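Local coordinates for type I modular polyketide synthase (Streptomyces albus subsp. albus, PDB 6IYT), which probably selects an ethylmalonyl-type extender unit from its coenzyme A thioester and passes it to an acyl carrier protein during salinomycin assembly, at residues L178-I181 with E182-Q185; A60-G63 with R64-S67; R430-T433 with S434-E437. One frame throughout, in Å; residues are numbered along the deposited sequence.

In the fold
Along the chain the order is contact 2, contact 1, contact 3, with contacts 2 and 3 each within one helix and contact 1 at the loop-to-helix junction that opens helix 181-200. Contact 2 lies near the end of helix 52-67, in the part of the chain related to CurL-like linkers, about 51 Å centre to centre from contact 1 in the acyltransferase region. Contact 3, on helix 428-439, has its centre about 28 Å from that of contact 1 and 24 Å from that of contact 2. It packs between the far end of helix 181-200 and strands 90-96 and 111-114, the former in the CurL-like part, and so probably helps join the two regions.

Contact 1 (L178-I181 with E182-Q185); sequences LDRI and EILQ
Two bends bring Arg180 and Glu182 together: the arginine chain turns at chi3, while in Glu182 CG sits between the backbone N and the carbonyl carbon (chi1 71°) and the chain folds again at chi2 (-88°), which carries the carboxylate back toward the start of the helix. The result is a side-on salt bridge in which two nitrogens share one oxygen. Arg180 NE lies 2.9 Å from Glu182 OE2, and Arg180 NH1 reaches the same OE2 at 2.8 Å. The oxygen lies in the guanidinium plane, yet both nitrogens approach it from one face of the carboxylate, the two flat groups being turned 56° apart. Ile183 CG1 covers one face of the guanidinium toward its rim, and Arg180 CB also packs on Ile183 CG1.

The carbonyl oxygen of Arg180, the N-cap residue, takes two backbone N-H groups. Arg180 O accepts from Ile183 N at 3.0 Å, from above the carbonyl plane, and from Leu184 N at 2.8 Å, almost in line with the C=O bond. One residue along, Gln185 N gives a nearly straight bond to Ile181 O at 3.1 Å, and the side chains of Ile181 and Gln185 run side by side, Ile181 CD1 being 3.5 Å from Gln185 NE2. Leu178 adds an apolar contact: its CD2 lies 4.0 Å from Ile183 CG2, the two side chains crossing at about a right angle, and the same methyl approaches Leu184 CD1.

This turn thus opens helix 181-200 after the loop that follows helix 165-170, whose Val168 meets both Leu178 and Ile183. Glu182 and Gln185 pack on helix 228-245, through Gln240 and Ala243 for the first and Val235 and Ser239 for the second.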
loop_
_atom_site.group_PDB
_atom_site.type_symbol
_atom_site.label_atom_id
_atom_site.label_comp_id
_atom_site.label_asym_id
_atom_site.label_seq_id
_atom_site.Cartn_x
_atom_site.Cartn_y
_atom_site.Cartn_z
ATOM N N LEU A 178 1.542 -14.716 -13.389
ATOM C CA LEU A 178 1.420 -14.018 -12.135
ATOM C C LEU A 178 0.289 -14.528 -11.258
ATOM O O LEU A 178 0.171 -14.117 -10.111
ATOM C CB LEU A 178 1.218 -12.523 -12.412
ATOM C CG LEU A 178 2.477 -11.699 -12.347
ATOM C CD1 LEU A 178 2.201 -10.260 -12.762
ATOM C CD2 LEU A 178 3.038 -11.759 -10.935
ATOM N N ASP A 179 -0.557 -15.415 -11.785
ATOM C CA ASP A 179 -1.578 -16.032 -10.965
ATOM C C ASP A 179 -1.069 -17.228 -10.167
ATOM O O ASP A 179 -1.796 -17.777 -9.361
ATOM C CB ASP A 179 -2.767 -16.438 -11.822
ATOM C CG ASP A 179 -3.560 -15.232 -12.326
ATOM O OD1 ASP A 179 -4.090 -14.477 -11.475
ATOM O OD2 ASP A 179 -3.687 -15.071 -13.568
ATOM N N ARG A 180 0.165 -17.642 -10.402
ATOM C CA ARG A 180 0.809 -18.641 -9.570
ATOM C C ARG A 180 1.340 -18.020 -8.278
ATOM O O ARG A 180 2.070 -17.038 -8.319
ATOM C CB ARG A 180 1.957 -19.302 -10.350
ATOM C CG ARG A 180 1.454 -20.204 -11.478
ATOM C CD ARG A 180 2.544 -20.594 -12.447
ATOM N NE ARG A 180 3.701 -21.171 -11.799
ATOM C CZ ARG A 180 4.885 -21.339 -12.396
ATOM N NH1 ARG A 180 5.931 -21.748 -11.699
ATOM N NH2 ARG A 180 5.005 -21.162 -13.714
ATOM N N ILE A 181 1.068 -18.664 -7.141
ATOM C CA ILE A 181 1.418 -18.081 -5.845
ATOM C C ILE A 181 2.946 -17.850 -5.678
ATOM O O ILE A 181 3.351 -16.843 -5.150
ATOM C CB ILE A 181 0.848 -18.919 -4.666
ATOM C CG1 ILE A 181 0.976 -18.157 -3.370
ATOM C CG2 ILE A 181 1.514 -20.265 -4.586
ATOM C CD1 ILE A 181 0.103 -18.692 -2.264
ATOM N N GLU A 182 3.757 -18.726 -6.272
ATOM C CA GLU A 182 5.206 -18.666 -6.081
ATOM C C GLU A 182 5.831 -17.601 -7.003
ATOM O O GLU A 182 6.950 -17.196 -6.817
ATOM C CB GLU A 182 5.825 -20.035 -6.306
ATOM C CG GLU A 182 5.821 -20.485 -7.789
ATOM C CD GLU A 182 4.546 -21.232 -8.223
ATOM O OE1 GLU A 182 3.429 -21.016 -7.657
ATOM O OE2 GLU A 182 4.640 -22.002 -9.228
ATOM N N ILE A 183 5.021 -17.087 -7.916
ATOM C CA ILE A 183 5.407 -15.953 -8.793
ATOM C C ILE A 183 4.874 -14.654 -8.236
ATOM O O ILE A 183 5.611 -13.653 -8.113
ATOM C CB ILE A 183 4.879 -16.152 -10.212
ATOM C CG1 ILE A 183 5.263 -17.547 -10.778
ATOM C CG2 ILE A 183 5.371 -15.018 -11.117
ATOM C CD1 ILE A 183 6.723 -17.855 -10.758
ATOM N N LEU A 184 3.605 -14.689 -7.823
ATOM C CA LEU A 184 2.917 -13.513 -7.302
ATOM C C LEU A 184 3.549 -12.941 -6.035
ATOM O O LEU A 184 3.712 -11.709 -5.908
ATOM C CB LEU A 184 1.451 -13.860 -7.039
ATOM C CG LEU A 184 0.556 -12.742 -6.566
ATOM C CD1 LEU A 184 0.543 -11.650 -7.612
ATOM C CD2 LEU A 184 -0.861 -13.290 -6.329
ATOM N N GLN A 185 3.809 -13.788 -5.034
ATOM C CA GLN A 185 4.273 -13.232 -3.753
ATOM C C GLN A 185 5.609 -12.474 -3.919
ATOM O O GLN A 185 5.748 -11.383 -3.429
ATOM C CB GLN A 185 4.348 -14.281 -2.669
ATOM C CG GLN A 185 2.995 -14.853 -2.301
ATOM C CD GLN A 185 2.984 -15.560 -0.947
ATOM O OE1 GLN A 185 3.967 -15.533 -0.206
ATOM N NE2 GLN A 185 1.839 -16.114 -0.589
#

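Contact 2 (A60-G63 with R64-S67); sequences ARLG and RHVS
Arg64 meets the preceding turn through its aliphatic base, Arg64 CG lying 3.5 Å from Ala60 O, the carbonyl that also accepts its backbone N; the extended chain then carries the guanidinium away from the turn. His65 follows, its N bonded to Arg61 O at 2.9 Å. With CG anti to the backbone N (chi1 -180°), its ring passes obliquely by Leu62 CD2, and NE2 finds its partner outside this turn, the carbonyl oxygen of Asp460. Val66 presses CG2 to 3.2 Å from Leu62 O, and the same methyl lies 4.0 Å from Leu62 CD2; this apolar pair faces inward onto Trp45 of strand 43-49, Leu77 and Leu81. Ser67, the last residue of the helix, binds one carbonyl twice: its N and its OG each lie 3.0 Å from Gly63 O, reaching it from opposite faces of the carbonyl plane. The hydroxyl is the donor, so its proton is spent on the helix's own backbone. The pattern is that of a regular alpha-helix with i to i+4 bonds, here the amphipathic end of helix 52-67 in a region related to the CurL-like linker of polyketide synthases.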
loop_
_atom_site.group_PDB
_atom_site.type_symbol
_atom_site.label_atom_id
_atom_site.label_comp_id
_atom_site.label_asym_id
_atom_site.label_seq_id
_atom_site.Cartn_x
_atom_site.Cartn_y
_atom_site.Cartn_z
ATOM N N ALA A 60 -9.592 31.583 -8.189
ATOM C CA ALA A 60 -10.074 32.605 -9.125
ATOM C C ALA A 60 -8.989 33.586 -9.526
ATOM O O ALA A 60 -8.899 33.978 -10.706
ATOM C CB ALA A 60 -11.254 33.353 -8.517
ATOM N N ARG A 61 -8.141 33.971 -8.575
ATOM C CA ARG A 61 -7.057 34.938 -8.856
ATOM C C ARG A 61 -5.967 34.305 -9.758
ATOM O O ARG A 61 -5.457 34.949 -10.709
ATOM C CB ARG A 61 -6.443 35.439 -7.550
ATOM C CG ARG A 61 -7.373 36.379 -6.777
ATOM C CD ARG A 61 -6.892 36.611 -5.364
ATOM N NE ARG A 61 -5.588 37.258 -5.352
ATOM C CZ ARG A 61 -5.400 38.548 -5.572
ATOM N NH1 ARG A 61 -6.450 39.367 -5.615
ATOM N NH2 ARG A 61 -4.163 39.043 -5.592
ATOM N N LEU A 62 -5.656 33.042 -9.494
ATOM C CA LEU A 62 -4.761 32.270 -10.390
ATOM C C LEU A 62 -5.323 32.146 -11.826
ATOM O O LEU A 62 -4.591 32.318 -12.810
ATOM C CB LEU A 62 -4.516 30.885 -9.793
ATOM C CG LEU A 62 -3.107 30.367 -9.757
ATOM C CD1 LEU A 62 -3.106 28.845 -9.801
ATOM C CD2 LEU A 62 -2.185 30.963 -10.813
ATOM N N GLY A 63 -6.601 31.813 -11.936
ATOM C CA GLY A 63 -7.269 31.704 -13.222
ATOM C C GLY A 63 -7.140 32.986 -14.030
ATOM O O GLY A 63 -6.814 32.966 -15.203
ATOM N N ARG A 64 -7.351 34.115 -13.374
ATOM C CA ARG A 64 -7.238 35.387 -14.031
ATOM C C ARG A 64 -5.829 35.675 -14.428
ATOM O O ARG A 64 -5.580 36.197 -15.507
ATOM C CB ARG A 64 -7.728 36.488 -13.095
ATOM C CG ARG A 64 -9.208 36.606 -13.071
ATOM C CD ARG A 64 -9.614 37.871 -12.331
ATOM N NE ARG A 64 -11.030 37.940 -12.216
ATOM C CZ ARG A 64 -11.692 39.000 -11.778
ATOM N NH1 ARG A 64 -11.034 40.081 -11.352
ATOM N NH2 ARG A 64 -12.996 38.980 -11.793
ATOM N N HIS A 65 -4.902 35.409 -13.514
ATOM C CA HIS A 65 -3.506 35.580 -13.778
ATOM C C HIS A 65 -3.108 34.850 -15.062
ATOM O O HIS A 65 -2.545 35.454 -15.993
ATOM C CB HIS A 65 -2.705 35.046 -12.617
ATOM C CG HIS A 65 -1.236 35.187 -12.786
ATOM N ND1 HIS A 65 -0.578 36.370 -12.532
ATOM C CD2 HIS A 65 -0.271 34.254 -12.971
ATOM C CE1 HIS A 65 0.722 36.183 -12.665
ATOM N NE2 HIS A 65 0.933 34.908 -12.941
ATOM N N VAL A 66 -3.468 33.573 -15.149
ATOM C CA VAL A 66 -3.046 32.751 -16.278
ATOM C C VAL A 66 -3.734 33.193 -17.570
ATOM O O VAL A 66 -3.118 33.186 -18.636
ATOM C CB VAL A 66 -3.353 31.262 -16.038
ATOM C CG1 VAL A 66 -2.995 30.453 -17.264
ATOM C CG2 VAL A 66 -2.588 30.762 -14.833
ATOM N N SER A 67 -5.022 33.514 -17.487
ATOM C CA SER A 67 -5.785 33.922 -18.671
ATOM C C SER A 67 -5.114 35.139 -19.323
ATOM O O SER A 67 -5.094 35.261 -20.547
ATOM C CB SER A 67 -7.242 34.272 -18.302
ATOM O OG SER A 67 -8.000 33.118 -17.941
#

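Contact 3 (R430-T433 with S434-E437); sequences RVLT and SFAE
The backbone from Arg430 to Glu437 is regular alpha-helix, four successive i to i+4 bonds linking the two turns, from Ser434 N on Arg430 O to Glu437 N on Thr433 O. On one flank Arg430 reaches forward along the next turn. Its CG stands anti to the backbone N, and bends at chi2 and chi3 swing the guanidinium beside Ser434 and Glu437. Arg430 NH2 gives a hydrogen bond to Ser434 OG at 2.9 Å, tilted 19° from the guanidinium plane, with a weak one from Arg430 NE to the same oxygen at 3.2 Å. Toward Glu437 the bond is weak in angle, Arg430 NH2 to Glu437 OE1 at 3.0 Å, within a salt bridge whose flat groups stand 53° apart. Water 1 closes a second link, accepting from Arg430 NH1 and donating to Glu437 OE2. Glu425 in the loop before the helix pairs with Arg430 NH1, Gln418 at the end of strand 416-418 bonds Glu437 OE1, and Ser434 OG is bonded to Thr420 O.

Helix 428-439 follows strand 416-418, an outermost strand of the four-stranded parallel sheet in the acyltransferase, and packs on helix 181-200 through Val431, Ser434 and Phe435.

The apolar flank rests on Val431 and Phe435, whose side chains run alongside one another. Val431 CG1 makes a CH-pi contact over one face of the Phe435 ring, 3.8 Å from its centroid and shifted toward the rim, with Phe435 CZ the nearest ring atom at 3.5 Å. The same ring has Val431 O over a face, while Leu432 CD2 approaches Phe435 CD2 obliquely at 4.3 Å. Trp199 of helix 181-200 also meets the phenylalanine, their planes inclined at about 60°.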
loop_
_atom_site.group_PDB
_atom_site.type_symbol
_atom_site.label_atom_id
_atom_site.label_comp_id
_atom_site.label_asym_id
_atom_site.label_seq_id
_atom_site.Cartn_x
_atom_site.Cartn_y
_atom_site.Cartn_z
ATOM N N ARG A 430 -2.102 8.759 -10.992
ATOM C CA ARG A 430 -2.412 8.058 -9.745
ATOM C C ARG A 430 -1.471 8.426 -8.597
ATOM O O ARG A 430 -1.922 8.675 -7.478
ATOM C CB ARG A 430 -2.413 6.532 -9.952
ATOM C CG ARG A 430 -2.779 5.753 -8.710
ATOM C CD ARG A 430 -4.173 6.039 -8.242
ATOM N NE ARG A 430 -4.225 6.978 -7.115
ATOM C CZ ARG A 430 -5.340 7.369 -6.508
ATOM N NH1 ARG A 430 -6.531 7.087 -7.035
ATOM N NH2 ARG A 430 -5.272 8.145 -5.434
ATOM N N VAL A 431 -0.179 8.470 -8.857
ATOM C CA VAL A 431 0.793 8.869 -7.823
ATOM C C VAL A 431 0.470 10.278 -7.334
ATOM O O VAL A 431 0.434 10.538 -6.127
ATOM C CB VAL A 431 2.230 8.792 -8.336
ATOM C CG1 VAL A 431 3.207 9.345 -7.313
ATOM C CG2 VAL A 431 2.576 7.332 -8.673
ATOM N N LEU A 432 0.403 11.220 -8.262
ATOM C CA LEU A 432 0.119 12.607 -7.882
ATOM C C LEU A 432 -1.201 12.742 -7.144
ATOM O O LEU A 432 -1.337 13.614 -6.255
ATOM C CB LEU A 432 0.120 13.507 -9.115
ATOM C CG LEU A 432 1.474 13.723 -9.810
ATOM C CD1 LEU A 432 1.285 14.584 -11.051
ATOM C CD2 LEU A 432 2.489 14.351 -8.880
ATOM N N THR A 433 -2.199 11.961 -7.554
ATOM C CA THR A 433 -3.510 11.949 -6.877
ATOM C C THR A 433 -3.428 11.442 -5.424
ATOM O O THR A 433 -3.908 12.094 -4.514
ATOM C CB THR A 433 -4.568 11.173 -7.684
ATOM O OG1 THR A 433 -4.701 11.759 -8.991
ATOM C CG2 THR A 433 -5.907 11.238 -6.991
ATOM N N SER A 434 -2.639 10.406 -5.194
ATOM C CA SER A 434 -2.411 9.938 -3.856
ATOM C C SER A 434 -1.619 10.938 -3.028
ATOM O O SER A 434 -1.950 11.204 -1.849
ATOM C CB SER A 434 -1.722 8.571 -3.888
ATOM O OG SER A 434 -2.609 7.613 -4.453
ATOM N N PHE A 435 -0.604 11.550 -3.635
ATOM C CA PHE A 435 0.133 12.614 -2.969
ATOM C C PHE A 435 -0.851 13.758 -2.552
ATOM O O PHE A 435 -0.749 14.302 -1.464
ATOM C CB PHE A 435 1.191 13.219 -3.880
ATOM C CG PHE A 435 2.418 12.377 -4.116
ATOM C CD1 PHE A 435 2.637 11.158 -3.478
ATOM C CD2 PHE A 435 3.410 12.866 -4.974
ATOM C CE1 PHE A 435 3.829 10.468 -3.678
ATOM C CE2 PHE A 435 4.553 12.149 -5.232
ATOM C CZ PHE A 435 4.767 10.940 -4.584
ATOM N N ALA A 436 -1.705 14.169 -3.487
ATOM C CA ALA A 436 -2.670 15.261 -3.231
ATOM C C ALA A 436 -3.676 14.897 -2.147
ATOM O O ALA A 436 -4.020 15.727 -1.304
ATOM C CB ALA A 436 -3.382 15.639 -4.513
ATOM N N GLU A 437 -4.150 13.654 -2.176
ATOM C CA GLU A 437 -5.052 13.167 -1.156
ATOM C C GLU A 437 -4.424 13.209 0.249
ATOM O O GLU A 437 -5.097 13.560 1.222
ATOM C CB GLU A 437 -5.534 11.760 -1.511
ATOM C CG GLU A 437 -6.560 11.769 -2.644
ATOM C CD GLU A 437 -6.872 10.378 -3.196
ATOM O OE1 GLU A 437 -6.143 9.403 -2.871
ATOM O OE2 GLU A 437 -7.860 10.273 -3.936
HETATM O O HOH W 1 -8.456 8.284 -5.295
#